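Local coordinates for protein acetone carboxylase alpha subunit (Xanthobacter autotrophicus Py2, PDB 5M45) that forms the alpha subunit of a carboxylase built from alpha, beta and gamma chains, and belongs to the hydantoinase B/oxoprolinase family, at residues Thr329-Glu335 against Gly377-Pro383. Residues are numbered along the deposited sequence.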
ATOM      1  N   THR A 329     -29.139  32.820  -1.647  1.00 19.51           N
ATOM      2  CA  THR A 329     -28.132  31.908  -2.170  1.00 19.16           C
ATOM      3  C   THR A 329     -26.759  32.570  -2.049  1.00 18.68           C
ATOM      4  O   THR A 329     -26.649  33.796  -1.958  1.00 18.13           O
ATOM      5  CB  THR A 329     -28.394  31.496  -3.653  1.00 19.49           C
ATOM      6  OG1 THR A 329     -28.445  32.634  -4.510  1.00 20.15           O
ATOM      7  CG2 THR A 329     -29.705  30.701  -3.809  1.00 19.58           C
ATOM      8  N   TRP A 330     -25.710  31.755  -2.077  1.00 18.23           N
ATOM      9  CA  TRP A 330     -24.339  32.288  -2.084  1.00 18.02           C
ATOM     10  C   TRP A 330     -23.363  31.406  -2.881  1.00 17.67           C
ATOM     11  O   TRP A 330     -23.676  30.258  -3.204  1.00 17.68           O
ATOM     12  CB  TRP A 330     -23.839  32.639  -0.672  1.00 18.02           C
ATOM     13  CG  TRP A 330     -23.486  31.527   0.233  1.00 17.84           C
ATOM     14  CD1 TRP A 330     -24.122  30.325   0.355  1.00 17.96           C
ATOM     15  CD2 TRP A 330     -22.423  31.510   1.188  1.00 17.69           C
ATOM     16  NE1 TRP A 330     -23.496  29.552   1.300  1.00 17.42           N
ATOM     17  CE2 TRP A 330     -22.457  30.254   1.832  1.00 17.79           C
ATOM     18  CE3 TRP A 330     -21.431  32.434   1.562  1.00 17.92           C
ATOM     19  CZ2 TRP A 330     -21.551  29.910   2.827  1.00 17.62           C
ATOM     20  CZ3 TRP A 330     -20.512  32.088   2.536  1.00 17.88           C
ATOM     21  CH2 TRP A 330     -20.589  30.832   3.181  1.00 17.97           C
ATOM     22  N   ARG A 331     -22.229  32.009  -3.264  1.00 16.81           N
ATOM     23  CA  ARG A 331     -21.316  31.423  -4.214  1.00 16.75           C
ATOM     24  C   ARG A 331     -19.878  31.716  -3.800  1.00 16.25           C
ATOM     25  O   ARG A 331     -19.555  32.848  -3.416  1.00 15.89           O
ATOM     26  CB  ARG A 331     -21.616  31.949  -5.628  1.00 17.05           C
ATOM     27  CG  ARG A 331     -20.727  31.419  -6.735  1.00 17.06           C
ATOM     28  CD  ARG A 331     -21.119  32.097  -8.065  1.00 17.51           C
ATOM     29  NE  ARG A 331     -20.329  31.608  -9.192  1.00 17.61           N
ATOM     30  CZ  ARG A 331     -20.530  30.463  -9.830  1.00 17.76           C
ATOM     31  NH1 ARG A 331     -21.542  29.661  -9.499  1.00 18.23           N
ATOM     32  NH2 ARG A 331     -19.707  30.112 -10.812  1.00 17.69           N
ATOM     33  N   LEU A 332     -19.028  30.688  -3.882  1.00 16.04           N
ATOM     34  CA  LEU A 332     -17.603  30.815  -3.582  1.00 15.99           C
ATOM     35  C   LEU A 332     -16.773  30.326  -4.764  1.00 15.42           C
ATOM     36  O   LEU A 332     -16.863  29.155  -5.129  1.00 15.47           O
ATOM     37  CB  LEU A 332     -17.256  30.051  -2.327  1.00 16.71           C
ATOM     38  CG  LEU A 332     -18.020  30.611  -1.113  1.00 17.45           C
ATOM     39  CD1 LEU A 332     -19.196  29.733  -0.775  1.00 17.68           C
ATOM     40  CD2 LEU A 332     -17.124  30.746   0.117  1.00 18.14           C
ATOM     41  N   ASP A 333     -15.965  31.228  -5.343  1.00 15.01           N
ATOM     42  CA  ASP A 333     -15.211  30.980  -6.576  1.00 14.92           C
ATOM     43  C   ASP A 333     -13.722  31.145  -6.266  1.00 14.71           C
ATOM     44  O   ASP A 333     -13.297  32.223  -5.811  1.00 14.58           O
ATOM     45  CB  ASP A 333     -15.695  31.978  -7.649  1.00 15.36           C
ATOM     46  CG  ASP A 333     -15.055  31.749  -9.036  1.00 15.65           C
ATOM     47  OD1 ASP A 333     -14.041  31.048  -9.183  1.00 15.43           O
ATOM     48  OD2 ASP A 333     -15.603  32.292 -10.030  1.00 16.61           O
ATOM     49  N   PHE A 334     -12.939  30.088  -6.514  1.00 14.47           N
ATOM     50  CA  PHE A 334     -11.500  30.029  -6.202  1.00 14.35           C
ATOM     51  C   PHE A 334     -10.567  30.167  -7.433  1.00 14.56           C
ATOM     52  O   PHE A 334      -9.401  29.769  -7.374  1.00 14.60           O
ATOM     53  CB  PHE A 334     -11.210  28.781  -5.354  1.00 14.23           C
ATOM     54  CG  PHE A 334     -11.891  28.829  -3.999  1.00 14.04           C
ATOM     55  CD1 PHE A 334     -13.223  28.428  -3.852  1.00 14.23           C
ATOM     56  CD2 PHE A 334     -11.241  29.362  -2.893  1.00 13.90           C
ATOM     57  CE1 PHE A 334     -13.861  28.524  -2.610  1.00 14.18           C
ATOM     58  CE2 PHE A 334     -11.878  29.472  -1.668  1.00 14.01           C
ATOM     59  CZ  PHE A 334     -13.189  29.050  -1.523  1.00 14.13           C
ATOM     60  N   GLU A 335     -11.071  30.770  -8.521  1.00 14.84           N
ATOM     61  CA  GLU A 335     -10.260  31.206  -9.647  1.00 15.09           C
ATOM     62  C   GLU A 335      -9.007  31.923  -9.187  1.00 14.52           C
ATOM     63  O   GLU A 335      -9.099  32.859  -8.387  1.00 14.36           O
ATOM     64  CB  GLU A 335     -11.065  32.183 -10.525  1.00 16.03           C
ATOM     65  CG  GLU A 335     -10.316  32.869 -11.715  1.00 16.97           C
ATOM     66  CD  GLU A 335     -10.317  32.008 -12.988  1.00 17.54           C
ATOM     67  OE1 GLU A 335      -9.706  32.350 -14.031  1.00 19.07           O
ATOM     68  OE2 GLU A 335     -10.945  30.950 -12.951  1.00 18.74           O
ATOM     69  N   GLY A 377     -27.488  24.364  -0.681  1.00 17.18           N
ATOM     70  CA  GLY A 377     -27.763  25.795  -0.723  1.00 17.08           C
ATOM     71  C   GLY A 377     -26.562  26.688  -0.987  1.00 16.82           C
ATOM     72  O   GLY A 377     -26.673  27.894  -0.870  1.00 16.98           O
ATOM     73  N   THR A 378     -25.417  26.104  -1.345  1.00 16.67           N
ATOM     74  CA  THR A 378     -24.162  26.837  -1.622  1.00 16.30           C
ATOM     75  C   THR A 378     -23.612  26.447  -3.014  1.00 16.40           C
ATOM     76  O   THR A 378     -23.641  25.283  -3.381  1.00 16.20           O
ATOM     77  CB  THR A 378     -23.108  26.479  -0.539  1.00 15.99           C
ATOM     78  OG1 THR A 378     -23.644  26.664   0.773  1.00 15.91           O
ATOM     79  CG2 THR A 378     -21.853  27.317  -0.692  1.00 15.92           C
ATOM     80  N   GLU A 379     -23.168  27.428  -3.803  1.00 16.80           N
ATOM     81  CA  GLU A 379     -22.521  27.150  -5.098  1.00 16.91           C
ATOM     82  C   GLU A 379     -20.986  27.247  -4.944  1.00 16.27           C
ATOM     83  O   GLU A 379     -20.500  28.187  -4.300  1.00 16.11           O
ATOM     84  CB  GLU A 379     -22.975  28.131  -6.166  1.00 17.93           C
ATOM     85  CG  GLU A 379     -24.441  28.049  -6.565  1.00 18.78           C
ATOM     86  CD  GLU A 379     -24.881  29.250  -7.403  1.00 19.78           C
ATOM     87  OE1 GLU A 379     -26.095  29.527  -7.354  1.00 21.13           O
ATOM     88  OE2 GLU A 379     -24.045  29.987  -7.991  1.00 19.86           O
ATOM     89  N   PHE A 380     -20.237  26.269  -5.488  1.00 15.58           N
ATOM     90  CA  PHE A 380     -18.779  26.274  -5.424  1.00 15.56           C
ATOM     91  C   PHE A 380     -18.179  26.181  -6.819  1.00 15.51           C
ATOM     92  O   PHE A 380     -18.652  25.408  -7.646  1.00 15.10           O
ATOM     93  CB  PHE A 380     -18.227  25.100  -4.593  1.00 15.51           C
ATOM     94  CG  PHE A 380     -18.764  24.986  -3.176  1.00 15.62           C
ATOM     95  CD1 PHE A 380     -18.146  25.648  -2.111  1.00 15.56           C
ATOM     96  CD2 PHE A 380     -19.824  24.115  -2.884  1.00 15.73           C
ATOM     97  CE1 PHE A 380     -18.591  25.485  -0.800  1.00 15.35           C
ATOM     98  CE2 PHE A 380     -20.266  23.938  -1.578  1.00 15.61           C
ATOM     99  CZ  PHE A 380     -19.654  24.645  -0.543  1.00 15.61           C
ATOM    100  N   ARG A 381     -17.141  26.986  -7.072  1.00 15.62           N
ATOM    101  CA  ARG A 381     -16.356  26.884  -8.309  1.00 15.67           C
ATOM    102  C   ARG A 381     -14.855  26.703  -7.982  1.00 15.02           C
ATOM    103  O   ARG A 381     -14.212  27.622  -7.437  1.00 14.77           O
ATOM    104  CB  ARG A 381     -16.588  28.084  -9.251  1.00 16.16           C
ATOM    105  CG  ARG A 381     -15.694  28.052 -10.488  1.00 16.78           C
ATOM    106  CD  ARG A 381     -16.165  28.929 -11.661  1.00 17.55           C
ATOM    107  NE  ARG A 381     -15.284  28.788 -12.839  1.00 18.13           N
ATOM    108  CZ  ARG A 381     -14.084  29.372 -13.007  1.00 18.45           C
ATOM    109  NH1 ARG A 381     -13.569  30.196 -12.104  1.00 18.35           N
ATOM    110  NH2 ARG A 381     -13.392  29.142 -14.121  1.00 18.89           N
ATOM    111  N   LEU A 382     -14.331  25.516  -8.311  1.00 14.45           N
ATOM    112  CA  LEU A 382     -12.951  25.128  -8.060  1.00 13.98           C
ATOM    113  C   LEU A 382     -12.317  24.692  -9.379  1.00 13.76           C
ATOM    114  O   LEU A 382     -12.565  23.571  -9.851  1.00 13.29           O
ATOM    115  CB  LEU A 382     -12.857  23.956  -7.063  1.00 14.20           C
ATOM    116  CG  LEU A 382     -13.670  23.888  -5.762  1.00 14.34           C
ATOM    117  CD1 LEU A 382     -13.193  22.754  -4.841  1.00 14.20           C
ATOM    118  CD2 LEU A 382     -13.643  25.184  -5.045  1.00 14.37           C
ATOM    119  N   PRO A 383     -11.508  25.568  -9.999  1.00 13.40           N
ATOM    120  CA  PRO A 383     -11.003  25.200 -11.316  1.00 13.42           C
ATOM    121  C   PRO A 383     -10.182  23.902 -11.308  1.00 13.24           C
ATOM    122  O   PRO A 383      -9.418  23.681 -10.380  1.00 12.93           O
ATOM    123  CB  PRO A 383     -10.166  26.411 -11.719  1.00 13.53           C
ATOM    124  CG  PRO A 383     -10.835  27.533 -11.032  1.00 13.63           C
ATOM    125  CD  PRO A 383     -11.199  26.962  -9.671  1.00 13.52           C
TER
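Charged side chains clasp one face of this strand pair. Arg381 NH1 reaches two carboxylates, one at the end of strand 330-333 and one in the loop just beyond it, lying 3.1 Å from Asp333 OD1 and 2.9 Å from Glu335 OE2, so a single guanidinium knits a salt-bridge network. Asp333 OD1 also accepts a hydrogen bond from Glu335 N at 3.1 Å, closing an Asx turn where the strand ends, while its OD2 pairs with Arg727. Two residues earlier along both strands, on the same face, Arg331 NH1 forms a salt bridge with Glu379 OE2 at 2.9 Å; Glu775 also pairs with Arg331, and Arg325 with Glu379. Beneath the charges runs a regular parallel backbone pattern: Leu332 donates from N to Glu379 O and accepts at O from Arg381 N, both at 2.9 Å, and bonds Glu379 N to Trp330 O and Phe334 N to Arg381 O, also 2.9 Å each, extend it in both directions. The opposite face, with Trp330, Leu332, Thr378 and Phe380, is mainly apolar. Leu332 CD1 rests 3.6 Å from Thr378 CG2, and Trp330 tethers its indole through NE1 to Thr378 OG1 at 2.9 Å; helices 257-282 and 349-361 pack against this side. Just past the strand ends, Phe334 CD1 lies 3.5 Å from Leu382 CD2. Since strand 313-324 runs antiparallel to 330-333, the pair illustrates how a hairpin gains a parallel neighbour through a helix-containing crossover connection, producing the mixed four-stranded sheet of this hydantoinase B/oxoprolinase-family subunit.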